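Local coordinates for protein-glutamine gamma-glutamyltransferase 2 (Pagrus major, PDB 1G0D), which probably catalyses the calcium-dependent joining of peptide-bound glutamine to primary amines, such as peptide-bound lysine, and so cross-links or aminates proteins, at residues His557-Ala563 / Thr576-Leu582; Arg324-Asn330 / Tyr515-Arg520; Cys523-Ile528 / Glu540-Leu544; Ile162-Trp167 / Pro292-Phe296; Pro246-Thr250 / Lys671-Gly675. Residue numbers count along the deposited sequence, not the author numbering.

Interaction 1: residues His557-Ala563 / Thr576-Leu582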
# COMPACT_ATOMS: atom_id res chain seq x y z
N HIS A 557 10.50 6.50 16.64
CA HIS A 557 10.44 6.75 18.08
C HIS A 557 9.69 5.68 18.89
O HIS A 557 8.77 5.99 19.66
CB HIS A 557 9.79 8.12 18.35
CG HIS A 557 10.09 9.15 17.31
ND1 HIS A 557 11.15 10.03 17.42
CD2 HIS A 557 9.51 9.42 16.12
CE1 HIS A 557 11.21 10.79 16.35
NE2 HIS A 557 10.22 10.44 15.54
N LEU A 558 10.11 4.42 18.74
CA LEU A 558 9.47 3.29 19.43
C LEU A 558 10.23 2.66 20.61
O LEU A 558 11.44 2.40 20.55
CB LEU A 558 9.19 2.19 18.42
CG LEU A 558 8.07 2.32 17.41
CD1 LEU A 558 8.40 1.36 16.27
CD2 LEU A 558 6.69 2.00 18.06
N ILE A 559 9.51 2.36 21.68
CA ILE A 559 10.11 1.75 22.84
C ILE A 559 9.31 0.51 23.23
O ILE A 559 8.15 0.61 23.63
CB ILE A 559 10.17 2.75 24.03
CG1 ILE A 559 11.28 3.78 23.76
CG2 ILE A 559 10.41 2.02 25.35
CD1 ILE A 559 11.20 5.00 24.62
N ARG A 560 9.93 -0.65 23.11
CA ARG A 560 9.24 -1.87 23.47
C ARG A 560 9.46 -2.17 24.96
O ARG A 560 10.59 -2.40 25.37
CB ARG A 560 9.78 -3.03 22.64
CG ARG A 560 8.95 -4.29 22.68
CD ARG A 560 9.43 -5.22 21.59
NE ARG A 560 8.92 -4.82 20.29
CZ ARG A 560 9.15 -5.49 19.16
NH1 ARG A 560 8.64 -5.06 18.01
NH2 ARG A 560 9.89 -6.59 19.18
N VAL A 561 8.41 -2.14 25.76
CA VAL A 561 8.51 -2.44 27.18
C VAL A 561 8.03 -3.87 27.40
O VAL A 561 7.03 -4.27 26.80
CB VAL A 561 7.64 -1.50 28.01
CG1 VAL A 561 7.74 -1.86 29.49
CG2 VAL A 561 8.07 -0.07 27.77
N LYS A 562 8.76 -4.64 28.20
CA LYS A 562 8.39 -6.03 28.50
C LYS A 562 8.36 -6.29 30.00
O LYS A 562 9.10 -5.69 30.76
CB LYS A 562 9.38 -7.00 27.87
CG LYS A 562 9.56 -6.80 26.39
CD LYS A 562 10.49 -7.86 25.82
CE LYS A 562 10.63 -7.75 24.32
NZ LYS A 562 11.25 -8.99 23.79
N ALA A 563 7.50 -7.17 30.45
CA ALA A 563 7.47 -7.42 31.87
C ALA A 563 7.32 -8.91 32.03
O ALA A 563 6.56 -9.54 31.29
CB ALA A 563 6.30 -6.68 32.52
N THR A 576 4.19 -9.95 29.17
CA THR A 576 3.33 -8.98 28.53
C THR A 576 4.22 -7.95 27.88
O THR A 576 5.11 -7.41 28.52
CB THR A 576 2.41 -8.27 29.51
OG1 THR A 576 1.44 -9.20 30.02
CG2 THR A 576 1.66 -7.18 28.81
N VAL A 577 4.01 -7.68 26.61
CA VAL A 577 4.84 -6.69 25.96
C VAL A 577 4.01 -5.52 25.49
O VAL A 577 2.84 -5.66 25.23
CB VAL A 577 5.57 -7.33 24.78
CG1 VAL A 577 6.41 -6.27 24.05
CG2 VAL A 577 6.46 -8.41 25.31
N ALA A 578 4.63 -4.35 25.42
CA ALA A 578 3.94 -3.15 24.97
C ALA A 578 4.91 -2.36 24.13
O ALA A 578 6.08 -2.27 24.45
CB ALA A 578 3.50 -2.33 26.16
N ASN A 579 4.43 -1.81 23.02
CA ASN A 579 5.29 -0.99 22.18
C ASN A 579 4.78 0.40 22.30
O ASN A 579 3.61 0.65 22.01
CB ASN A 579 5.22 -1.41 20.74
CG ASN A 579 6.05 -2.61 20.47
OD1 ASN A 579 7.21 -2.49 20.09
ND2 ASN A 579 5.47 -3.79 20.67
N ILE A 580 5.65 1.30 22.74
CA ILE A 580 5.23 2.66 22.91
C ILE A 580 5.69 3.58 21.80
O ILE A 580 6.88 3.79 21.62
CB ILE A 580 5.72 3.22 24.24
CG1 ILE A 580 5.39 2.23 25.36
CG2 ILE A 580 5.06 4.55 24.54
CD1 ILE A 580 5.75 2.71 26.75
N PRO A 581 4.76 4.07 20.98
CA PRO A 581 5.15 4.99 19.92
C PRO A 581 5.12 6.45 20.48
O PRO A 581 4.06 6.99 20.83
CB PRO A 581 4.11 4.73 18.84
CG PRO A 581 2.97 4.04 19.52
CD PRO A 581 3.32 3.77 20.93
N LEU A 582 6.29 7.07 20.60
CA LEU A 582 6.37 8.43 21.13
C LEU A 582 5.98 9.38 19.99
O LEU A 582 6.56 9.31 18.90
CB LEU A 582 7.79 8.72 21.63
CG LEU A 582 8.28 8.31 23.03
CD1 LEU A 582 7.58 7.12 23.51
CD2 LEU A 582 9.73 7.97 22.97
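Leu-582, Ile-559 and Ile-580 lose the most surface in this antiparallel pairing, a β-hairpin of strands 558-566 and 573-581. Ile-559 and Ile-580 form a hydrogen-bonded pair. Ile-559 N donates to Ile-580 O at 3.0 Å, and Ile-580 N donates to Ile-559 O at 2.7 Å. Their side chains stand on the same face of the sheet, with the CB atoms of Ile-559 and Ile-580 4.5 Å apart. Ile-580 CD1 also reaches Val-561 CG2 at 3.8 Å. Leu-582 lies just past its strand. Its N bonds to His-557 O at 2.9 Å, which carries the backbone ladder one step further. Leu-582 CD2 packs on Ile-559 CD1 at 3.7 Å. In the other direction the ladder runs on through Val-561 with Ala-578 and Ala-563 with Thr-576. The opposite face is partly polar. There Arg-560 NE donates to Asn-579 OD1 at 2.9 Å, while the Arg-560 guanidinium is also held by Ser-517, Asn-330 and Asp-326. Ala-578 to Pro-581 probably help to bind GTP, as in related enzymes. The hairpin is part of the first β-barrel of the transglutaminase fold. Strand 558-566 is bonded on its other edge to strand 502-513, and the face with Ile-559, Val-561 and Ile-580 packs on strands 473-479 and 488-496.

Interaction 2: residues Arg324-Asn330 / Tyr515-Arg520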
# COMPACT_ATOMS: atom_id res chain seq x y z
N ARG A 324 19.16 -9.89 16.31
CA ARG A 324 18.50 -8.63 16.64
C ARG A 324 17.01 -8.58 16.49
O ARG A 324 16.38 -7.74 17.10
CB ARG A 324 19.06 -7.49 15.78
CG ARG A 324 20.41 -7.01 16.23
CD ARG A 324 20.92 -5.89 15.37
NE ARG A 324 20.17 -4.65 15.59
CZ ARG A 324 20.06 -3.69 14.68
NH1 ARG A 324 19.37 -2.58 14.94
NH2 ARG A 324 20.68 -3.84 13.51
N SER A 325 16.43 -9.46 15.69
CA SER A 325 14.97 -9.45 15.49
C SER A 325 14.21 -10.02 16.65
O SER A 325 14.53 -11.08 17.15
CB SER A 325 14.59 -10.23 14.26
OG SER A 325 15.18 -9.65 13.12
N ASP A 326 13.17 -9.29 17.04
CA ASP A 326 12.31 -9.65 18.17
C ASP A 326 10.86 -10.02 17.75
O ASP A 326 9.89 -9.27 17.95
CB ASP A 326 12.31 -8.48 19.14
CG ASP A 326 11.92 -8.87 20.53
OD1 ASP A 326 11.80 -10.08 20.83
OD2 ASP A 326 11.74 -7.93 21.34
N SER A 327 10.73 -11.19 17.14
CA SER A 327 9.43 -11.69 16.72
C SER A 327 8.62 -10.77 15.80
O SER A 327 9.16 -9.97 15.01
CB SER A 327 8.59 -12.02 17.95
OG SER A 327 7.98 -13.27 17.78
N SER A 328 7.30 -10.93 15.93
CA SER A 328 6.32 -10.23 15.12
C SER A 328 6.49 -8.75 14.99
O SER A 328 6.79 -8.06 15.96
CB SER A 328 4.93 -10.53 15.66
OG SER A 328 4.71 -11.94 15.76
N TRP A 329 6.28 -8.27 13.77
CA TRP A 329 6.38 -6.85 13.45
C TRP A 329 5.28 -6.06 14.15
O TRP A 329 4.21 -6.61 14.44
CB TRP A 329 6.24 -6.68 11.95
CG TRP A 329 7.37 -7.24 11.16
CD1 TRP A 329 8.24 -8.24 11.54
CD2 TRP A 329 7.76 -6.84 9.83
NE1 TRP A 329 9.15 -8.47 10.52
CE2 TRP A 329 8.87 -7.63 9.47
CE3 TRP A 329 7.28 -5.89 8.92
CZ2 TRP A 329 9.51 -7.50 8.22
CZ3 TRP A 329 7.92 -5.76 7.67
CH2 TRP A 329 9.01 -6.55 7.34
N ASN A 330 5.51 -4.77 14.42
CA ASN A 330 4.47 -3.96 15.08
C ASN A 330 3.24 -3.89 14.16
O ASN A 330 2.08 -3.83 14.62
CB ASN A 330 4.99 -2.55 15.37
CG ASN A 330 5.90 -2.48 16.58
OD1 ASN A 330 6.25 -3.51 17.18
ND2 ASN A 330 6.29 -1.27 16.95
N TYR A 515 9.87 -0.63 13.79
CA TYR A 515 8.58 -1.26 13.54
C TYR A 515 8.77 -2.70 13.13
O TYR A 515 8.01 -3.55 13.57
CB TYR A 515 7.73 -0.48 12.53
CG TYR A 515 7.80 -0.94 11.10
CD1 TYR A 515 8.77 -0.43 10.24
CD2 TYR A 515 6.87 -1.82 10.58
CE1 TYR A 515 8.80 -0.78 8.88
CE2 TYR A 515 6.89 -2.19 9.20
CZ TYR A 515 7.86 -1.66 8.36
OH TYR A 515 7.90 -1.99 7.02
N ASN A 516 9.79 -3.01 12.32
CA ASN A 516 9.97 -4.41 11.94
C ASN A 516 10.69 -5.25 12.98
O ASN A 516 11.38 -6.20 12.65
CB ASN A 516 10.62 -4.62 10.56
CG ASN A 516 11.88 -3.85 10.36
OD1 ASN A 516 12.79 -4.34 9.71
ND2 ASN A 516 11.95 -2.64 10.84
N SER A 517 10.48 -4.90 14.24
CA SER A 517 11.07 -5.63 15.35
C SER A 517 12.60 -5.79 15.39
O SER A 517 13.12 -6.82 15.82
CB SER A 517 10.40 -7.00 15.40
OG SER A 517 9.12 -6.87 15.99
N LEU A 518 13.34 -4.78 14.96
CA LEU A 518 14.78 -4.85 15.01
C LEU A 518 15.18 -4.20 16.32
O LEU A 518 15.07 -2.99 16.47
CB LEU A 518 15.39 -4.06 13.87
CG LEU A 518 16.33 -4.68 12.84
CD1 LEU A 518 16.04 -6.11 12.64
CD2 LEU A 518 16.19 -3.95 11.56
N ARG A 519 15.62 -5.01 17.26
CA ARG A 519 16.07 -4.55 18.57
C ARG A 519 17.22 -3.56 18.42
O ARG A 519 18.14 -3.78 17.63
CB ARG A 519 16.51 -5.76 19.38
CG ARG A 519 16.56 -5.52 20.86
CD ARG A 519 17.31 -6.66 21.59
NE ARG A 519 18.71 -6.82 21.15
CZ ARG A 519 19.23 -7.96 20.69
NH1 ARG A 519 18.49 -9.07 20.60
NH2 ARG A 519 20.51 -7.99 20.31
N ARG A 520 17.15 -2.45 19.16
CA ARG A 520 18.18 -1.42 19.07
C ARG A 520 18.89 -1.13 20.37
O ARG A 520 19.87 -1.81 20.71
CB ARG A 520 17.57 -0.15 18.51
CG ARG A 520 17.62 -0.15 16.99
CD ARG A 520 16.84 0.96 16.37
NE ARG A 520 17.49 2.24 16.50
CZ ARG A 520 18.39 2.69 15.64
NH1 ARG A 520 18.95 3.88 15.82
NH2 ARG A 520 18.74 1.93 14.62
O HOH W 1 15.90 -10.72 20.04
O HOH W 2 13.24 -8.33 10.88
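This is a largely backbone-mediated contact between two loop segments. It joins the catalytic core, just ahead of and into strand 329-339, to the loop between strands 502-513 and 525-532 of the first β-barrel. Arg-519 N donates to Arg-324 O at 2.8 Å, and Asp-326 N donates to Ser-517 O at 2.8 Å. These two bonds flank a single backbone bridge of Ser-325 with Leu-518. Further along, Asn-330 N bonds to Tyr-515 O at 2.9 Å. Between them Ser-517 points into the bend of 324-330, and its OG donates to Ser-328 O at 2.6 Å. Arg-324 NE reaches back to Arg-519 O at 3.0 Å, while Arg-324 NH1 also forms a salt bridge with Glu-237. The Trp-329 ring packs on the barrel loop. Asn-516 CB sits over its six-membered ring, 3.6 Å from the centroid, in a CH-pi contact. Trp-329 CE3 touches Tyr-515 CE2 at 3.7 Å. Tyr-515 matters for catalysis, and its side chain comes within about 3 Å of that of the active-site Cys-272 at the nearest atoms. A barrel loop laid over the catalytic cysteine in this way is characteristic of the latent, closed form of transglutaminases.

Interaction 3: residues Cys523-Ile528 / Glu540-Leu544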
# COMPACT_ATOMS: atom_id res chain seq x y z
N CYS A 523 17.55 0.71 26.67
CA CYS A 523 17.66 1.88 27.55
C CYS A 523 17.20 1.74 29.01
O CYS A 523 16.73 2.73 29.59
CB CYS A 523 17.01 3.12 26.92
SG CYS A 523 15.50 2.81 26.08
N GLN A 524 17.31 0.52 29.56
CA GLN A 524 17.02 0.22 30.97
C GLN A 524 16.19 -0.99 31.32
O GLN A 524 15.16 -1.25 30.75
CB GLN A 524 16.48 1.42 31.72
CG GLN A 524 15.00 1.53 31.84
CD GLN A 524 14.63 2.84 32.49
OE1 GLN A 524 14.01 2.85 33.56
NE2 GLN A 524 15.02 3.96 31.87
N ARG A 525 16.69 -1.69 32.33
CA ARG A 525 16.10 -2.92 32.86
C ARG A 525 15.93 -2.79 34.39
O ARG A 525 16.44 -1.83 34.99
CB ARG A 525 17.05 -4.06 32.50
CG ARG A 525 16.69 -5.40 33.00
CD ARG A 525 17.90 -6.28 32.85
NE ARG A 525 18.12 -6.67 31.47
CZ ARG A 525 17.85 -7.87 31.00
NH1 ARG A 525 18.09 -8.14 29.72
NH2 ARG A 525 17.34 -8.81 31.80
N LYS A 526 15.23 -3.72 35.04
CA LYS A 526 15.01 -3.60 36.49
C LYS A 526 14.21 -4.78 36.99
O LYS A 526 13.20 -5.14 36.41
CB LYS A 526 14.24 -2.30 36.74
CG LYS A 526 13.75 -2.00 38.15
CD LYS A 526 12.90 -0.71 38.09
CE LYS A 526 12.38 -0.23 39.44
NZ LYS A 526 10.91 0.10 39.36
N THR A 527 14.67 -5.41 38.07
CA THR A 527 13.94 -6.54 38.63
C THR A 527 13.54 -6.23 40.06
O THR A 527 14.36 -5.77 40.84
CB THR A 527 14.75 -7.82 38.63
OG1 THR A 527 14.77 -8.35 37.30
CG2 THR A 527 14.13 -8.84 39.55
N ILE A 528 12.29 -6.49 40.39
CA ILE A 528 11.78 -6.22 41.71
C ILE A 528 11.20 -7.46 42.29
O ILE A 528 10.87 -8.40 41.57
CB ILE A 528 10.67 -5.14 41.66
CG1 ILE A 528 11.04 -3.98 42.57
CG2 ILE A 528 9.31 -5.72 42.09
CD1 ILE A 528 12.34 -3.29 42.19
N GLU A 540 4.05 -0.81 39.65
CA GLU A 540 5.44 -0.37 39.63
C GLU A 540 5.61 0.56 38.45
O GLU A 540 4.94 0.42 37.43
CB GLU A 540 6.39 -1.55 39.47
CG GLU A 540 6.93 -2.08 40.78
CD GLU A 540 8.18 -1.37 41.23
OE1 GLU A 540 8.05 -0.37 41.96
OE2 GLU A 540 9.29 -1.81 40.85
N VAL A 541 6.49 1.53 38.61
CA VAL A 541 6.76 2.51 37.57
C VAL A 541 8.19 2.46 37.02
O VAL A 541 9.15 2.13 37.72
CB VAL A 541 6.48 3.94 38.10
CG1 VAL A 541 6.93 4.96 37.09
CG2 VAL A 541 5.01 4.09 38.42
N MET A 542 8.31 2.76 35.74
CA MET A 542 9.60 2.79 35.10
C MET A 542 9.66 4.12 34.42
O MET A 542 8.83 4.42 33.58
CB MET A 542 9.70 1.67 34.07
CG MET A 542 10.98 1.68 33.24
SD MET A 542 11.14 0.14 32.28
CE MET A 542 9.61 -0.74 32.78
N ARG A 543 10.62 4.95 34.80
CA ARG A 543 10.71 6.25 34.18
C ARG A 543 11.74 6.29 33.10
O ARG A 543 12.93 6.13 33.36
CB ARG A 543 11.04 7.32 35.20
CG ARG A 543 11.16 8.71 34.60
CD ARG A 543 10.83 9.78 35.63
NE ARG A 543 10.84 11.11 35.03
CZ ARG A 543 9.75 11.77 34.63
NH1 ARG A 543 8.55 11.22 34.77
NH2 ARG A 543 9.87 12.98 34.11
N LEU A 544 11.26 6.49 31.87
CA LEU A 544 12.12 6.59 30.70
C LEU A 544 12.40 8.08 30.50
O LEU A 544 11.50 8.90 30.69
CB LEU A 544 11.41 5.99 29.50
CG LEU A 544 11.43 4.47 29.31
CD1 LEU A 544 12.80 3.91 29.56
CD2 LEU A 544 10.45 3.85 30.24
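Lys-526 makes the strongest polar links. Its NZ forms a salt bridge with Glu-540 OE2 at 2.9 Å and donates to Val-541 O at 3.1 Å. The extended lysine chain spans the gap between the two strands, so the charge ends beside the backbone of 540-544. Gln-524 reaches across in a similar way at the other end. Gln-524 NE2 bonds to Cys-523 O within its own segment at 3.1 Å, and makes a weak hydrogen bond to Arg-543 O at 3.4 Å. The links involve side chains because the backbones are too far apart to pair. The axes of strands 525-528 and 540-544 approach to 9.4 Å and run at 164°, nearly antiparallel. The two segments lie in different sheets of the first β-barrel. Strand 525-532 edges the sheet that holds strand 502-513, and strand 536-544 edges the sheet that holds strand 488-496. The packing sets carbon groups against the polar ends of side chains. Met-542 CG lies 3.3 Å from Gln-524 OE1, and Leu-544 CD1 lies 3.2 Å from Gln-524 NE2. Ile-528 CG1 comes to 3.3 Å from Glu-540 OE2, beside the salt bridge. Deeper in the barrel, Met-542 rests on Met-508 and Ala-510 of strand 502-513, and Leu-544 on Phe-488 and Val-490. Arg-543 points away from 523-528 and pairs with Asp-489.

Interaction 4: residues Ile162-Trp167 / Pro292-Phe296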
# COMPACT_ATOMS: atom_id res chain seq x y z
N ILE A 162 -3.25 5.16 5.27
CA ILE A 162 -2.67 3.85 5.56
C ILE A 162 -2.49 3.80 7.08
O ILE A 162 -1.96 4.72 7.66
CB ILE A 162 -1.33 3.63 4.85
CG1 ILE A 162 -1.51 3.88 3.34
CG2 ILE A 162 -0.83 2.25 5.14
CD1 ILE A 162 -0.41 3.42 2.42
N TYR A 163 -2.98 2.75 7.74
CA TYR A 163 -2.85 2.67 9.19
C TYR A 163 -1.45 2.15 9.64
O TYR A 163 -0.81 1.33 8.95
CB TYR A 163 -4.01 1.83 9.77
CG TYR A 163 -5.32 2.52 9.50
CD1 TYR A 163 -5.72 3.59 10.28
CD2 TYR A 163 -6.05 2.25 8.34
CE1 TYR A 163 -6.80 4.38 9.90
CE2 TYR A 163 -7.13 3.04 7.95
CZ TYR A 163 -7.49 4.11 8.73
OH TYR A 163 -8.53 4.92 8.34
N MET A 164 -0.99 2.66 10.79
CA MET A 164 0.31 2.31 11.32
C MET A 164 0.27 2.41 12.79
O MET A 164 -0.80 2.57 13.36
CB MET A 164 1.35 3.27 10.79
CG MET A 164 1.61 3.01 9.36
SD MET A 164 2.80 4.10 8.60
CE MET A 164 3.53 4.94 10.01
N GLY A 165 1.44 2.34 13.41
CA GLY A 165 1.55 2.39 14.86
C GLY A 165 1.56 0.99 15.45
O GLY A 165 2.24 0.12 14.92
N THR A 166 0.82 0.78 16.54
CA THR A 166 0.71 -0.52 17.19
C THR A 166 -0.78 -0.83 17.28
O THR A 166 -1.61 0.08 17.25
CB THR A 166 1.33 -0.50 18.58
OG1 THR A 166 0.66 0.49 19.38
CG2 THR A 166 2.84 -0.17 18.50
N TRP A 167 -1.14 -2.10 17.41
CA TRP A 167 -2.56 -2.47 17.42
C TRP A 167 -3.40 -1.87 18.51
O TRP A 167 -4.62 -1.82 18.38
CB TRP A 167 -2.72 -3.97 17.51
CG TRP A 167 -2.14 -4.47 18.74
CD1 TRP A 167 -0.90 -4.98 18.89
CD2 TRP A 167 -2.75 -4.48 20.02
NE1 TRP A 167 -0.68 -5.31 20.20
CE2 TRP A 167 -1.80 -5.01 20.92
CE3 TRP A 167 -3.99 -4.09 20.50
CZ2 TRP A 167 -2.07 -5.16 22.26
CZ3 TRP A 167 -4.25 -4.24 21.84
CH2 TRP A 167 -3.30 -4.77 22.71
N PRO A 292 -5.05 -0.54 0.35
CA PRO A 292 -3.96 -0.96 1.23
C PRO A 292 -4.47 -1.49 2.55
O PRO A 292 -5.22 -0.77 3.24
CB PRO A 292 -3.15 0.31 1.44
CG PRO A 292 -3.57 1.18 0.31
CD PRO A 292 -5.02 0.90 0.13
N ILE A 293 -4.11 -2.73 2.90
CA ILE A 293 -4.53 -3.23 4.20
C ILE A 293 -3.33 -3.36 5.15
O ILE A 293 -2.23 -3.69 4.71
CB ILE A 293 -5.33 -4.57 4.12
CG1 ILE A 293 -4.40 -5.69 4.24
CG2 ILE A 293 -6.22 -4.70 2.91
CD1 ILE A 293 -4.84 -6.40 5.44
N THR A 294 -3.54 -3.05 6.44
CA THR A 294 -2.47 -3.12 7.46
C THR A 294 -2.75 -4.19 8.51
O THR A 294 -3.85 -4.29 9.03
CB THR A 294 -2.31 -1.77 8.20
OG1 THR A 294 -1.96 -0.76 7.26
CG2 THR A 294 -1.19 -1.82 9.15
N ASN A 295 -1.74 -4.98 8.86
CA ASN A 295 -1.89 -6.04 9.83
C ASN A 295 -1.14 -5.68 11.08
O ASN A 295 0.03 -5.31 10.98
CB ASN A 295 -1.29 -7.31 9.26
CG ASN A 295 -1.55 -8.51 10.12
OD1 ASN A 295 -2.57 -8.57 10.81
ND2 ASN A 295 -0.64 -9.48 10.08
N PHE A 296 -1.75 -5.75 12.25
CA PHE A 296 -0.98 -5.42 13.45
C PHE A 296 -0.53 -6.74 14.09
O PHE A 296 -1.27 -7.71 14.09
CB PHE A 296 -1.81 -4.55 14.37
CG PHE A 296 -2.00 -3.13 13.84
CD1 PHE A 296 -1.01 -2.16 14.02
CD2 PHE A 296 -3.15 -2.78 13.14
CE1 PHE A 296 -1.17 -0.86 13.52
CE2 PHE A 296 -3.32 -1.46 12.63
CZ PHE A 296 -2.32 -0.51 12.82
O HOH W 3 -4.07 0.39 5.79
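Ile-162 opens the contact with its CD1 4.3 Å from Pro-292 CB and its CG2 3.9 Å from Thr-294 OG1. Tyr-163 follows with the polar link: Thr-294 OG1 donates to Tyr-163 O at 2.9 Å. A water fills the gap beside it. It accepts from Tyr-163 N at 3.2 Å and donates to Pro-292 O at 3.0 Å and to Thr-294 OG1 at 2.8 Å. The strands run nearly parallel here, but 6.6 Å between their axes leaves them bridged by this water and the threonine. From Met-164 on, the chain bends round the Phe-296 ring. Met-164 O lies 3.5 Å from Phe-296 CE1, at the ring edge. At Gly-165 the chain turns a corner, with backbone angles that would jam a CB against Met-164 O. Thr-166 C then lies 3.5 Å from Phe-296 CD1. Trp-167 closes the segment, its CB 3.3 Å from Phe-296 CB. Its ring makes a cation-pi contact with Lys-421, and its NE1 is hydrogen-bonded to His-416. Strand 159-164 pairs with strand 169-176, while strand 290-298 lies beside strand 329-339, which carries the active-site His-332. Helix 272-286, which begins at the catalytic Cys-272, packs on Ile-162, Met-164 and Pro-292 in the catalytic core.

Interaction 5: residues Pro246-Thr250 / Lys671-Gly675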
# COMPACT_ATOMS: atom_id res chain seq x y z
N PRO A 246 12.34 6.00 3.97
CA PRO A 246 10.96 5.57 3.73
C PRO A 246 9.88 6.37 4.45
O PRO A 246 8.82 6.63 3.89
CB PRO A 246 10.98 4.11 4.16
CG PRO A 246 12.35 3.68 3.89
CD PRO A 246 13.20 4.85 4.30
N TYR A 247 10.14 6.77 5.68
CA TYR A 247 9.13 7.50 6.45
C TYR A 247 8.89 8.94 5.96
O TYR A 247 8.03 9.65 6.48
CB TYR A 247 9.54 7.49 7.93
CG TYR A 247 10.63 8.47 8.22
CD1 TYR A 247 11.96 8.09 8.14
CD2 TYR A 247 10.34 9.80 8.49
CE1 TYR A 247 12.99 9.01 8.31
CE2 TYR A 247 11.35 10.74 8.67
CZ TYR A 247 12.69 10.34 8.57
OH TYR A 247 13.70 11.27 8.73
N ARG A 248 9.64 9.34 4.94
CA ARG A 248 9.54 10.68 4.37
C ARG A 248 8.41 10.85 3.35
O ARG A 248 7.80 11.89 3.27
CB ARG A 248 10.86 11.06 3.65
CG ARG A 248 12.00 11.55 4.53
CD ARG A 248 11.91 13.03 4.81
NE ARG A 248 13.01 13.79 4.21
CZ ARG A 248 12.87 15.04 3.77
NH1 ARG A 248 13.91 15.66 3.25
NH2 ARG A 248 11.68 15.66 3.82
N TRP A 249 8.17 9.84 2.54
CA TRP A 249 7.18 9.98 1.50
C TRP A 249 5.75 10.15 1.94
O TRP A 249 5.27 9.46 2.83
CB TRP A 249 7.25 8.80 0.54
CG TRP A 249 8.64 8.33 0.15
CD1 TRP A 249 9.24 7.20 0.59
CD2 TRP A 249 9.47 8.84 -0.91
NE1 TRP A 249 10.38 6.95 -0.12
CE2 TRP A 249 10.56 7.94 -1.05
CE3 TRP A 249 9.42 9.96 -1.75
CZ2 TRP A 249 11.59 8.11 -2.01
CZ3 TRP A 249 10.44 10.13 -2.71
CH2 TRP A 249 11.51 9.20 -2.83
N THR A 250 5.05 11.07 1.27
CA THR A 250 3.64 11.31 1.55
C THR A 250 2.78 10.89 0.35
O THR A 250 1.57 11.08 0.35
CB THR A 250 3.38 12.78 1.84
OG1 THR A 250 4.22 13.61 1.02
CG2 THR A 250 3.67 13.05 3.29
N LYS A 671 12.28 14.00 13.29
CA LYS A 671 11.96 13.30 12.07
C LYS A 671 10.58 12.70 12.19
O LYS A 671 10.11 12.47 13.31
CB LYS A 671 12.98 12.17 11.81
CG LYS A 671 14.43 12.48 12.16
CD LYS A 671 15.35 11.28 11.96
CE LYS A 671 16.49 11.64 11.02
NZ LYS A 671 16.07 12.68 9.99
N ASP A 672 9.95 12.46 11.03
CA ASP A 672 8.63 11.84 10.97
C ASP A 672 7.57 12.83 11.46
O ASP A 672 6.81 12.56 12.39
CB ASP A 672 8.68 10.55 11.83
CG ASP A 672 7.70 9.47 11.40
OD1 ASP A 672 7.14 8.79 12.29
OD2 ASP A 672 7.50 9.29 10.18
N VAL A 673 7.53 14.01 10.86
CA VAL A 673 6.52 14.97 11.27
C VAL A 673 5.55 15.30 10.11
O VAL A 673 5.97 15.83 9.07
CB VAL A 673 7.20 16.27 11.80
CG1 VAL A 673 6.15 17.25 12.25
CG2 VAL A 673 8.14 15.93 12.95
N LYS A 674 4.26 15.00 10.30
CA LYS A 674 3.24 15.21 9.27
C LYS A 674 2.04 16.11 9.57
O LYS A 674 1.77 16.53 10.71
CB LYS A 674 2.68 13.86 8.80
CG LYS A 674 3.56 12.67 9.02
CD LYS A 674 4.72 12.77 8.10
CE LYS A 674 5.28 11.43 7.75
NZ LYS A 674 6.07 11.57 6.50
N GLY A 675 1.31 16.36 8.48
CA GLY A 675 0.11 17.17 8.49
C GLY A 675 -0.65 17.00 7.18
O GLY A 675 -0.02 16.66 6.16
O HOH W 4 3.97 9.92 4.95
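Here the catalytic core meets the C-terminal Ig-like domain, the second β-barrel of the transglutaminase fold. The core side is the loop before helix 253-261, and the Ig-like side is the start of strand 673-682. Lys-674 NZ donates a hydrogen bond to Tyr-247 O at 2.7 Å. The same NZ forms a salt bridge with Asp-664. Tyr-247 OH bonds to Asp-666, which also pairs with Lys-671, so tyrosine and lysine share one carboxylate. Asp-672 OD1 is paired with Arg-171 of the core. Packing centres on Tyr-247, whose ring is wedged beside the turn at Lys-671 and Asp-672. Tyr-247 CE2 lies 3.2 Å from Asp-672 N, and Tyr-247 CD2 lies 3.3 Å from Asp-672 OD2. One water completes the contact. It donates to Trp-249 O at 2.5 Å and accepts from Lys-674 NZ at 3.1 Å.

Along the chain, interactions 4, 2, 3 and 1 close in that order. Interaction 5 crosses interaction 4 and encloses the other three. Interactions 1 and 3 have centres about 12 Å apart. Both reach the sheet that holds strands 558-566, 502-513 and 525-532; the 540-544 side of interaction 3 belongs to the facing sheet of the first barrel. Interaction 2, its centre about 11 Å from that of interaction 1, ties that barrel to the core. Lys-562 pairs with Asp-326 between these two. Interactions 2 and 4 meet on neighbouring strands 329-339 and 290-298. Interaction 5 brings in the Ig-like domain. The core is thus joined to both barrels, and interaction 2 does so beside the catalytic cysteine and the probable GTP site.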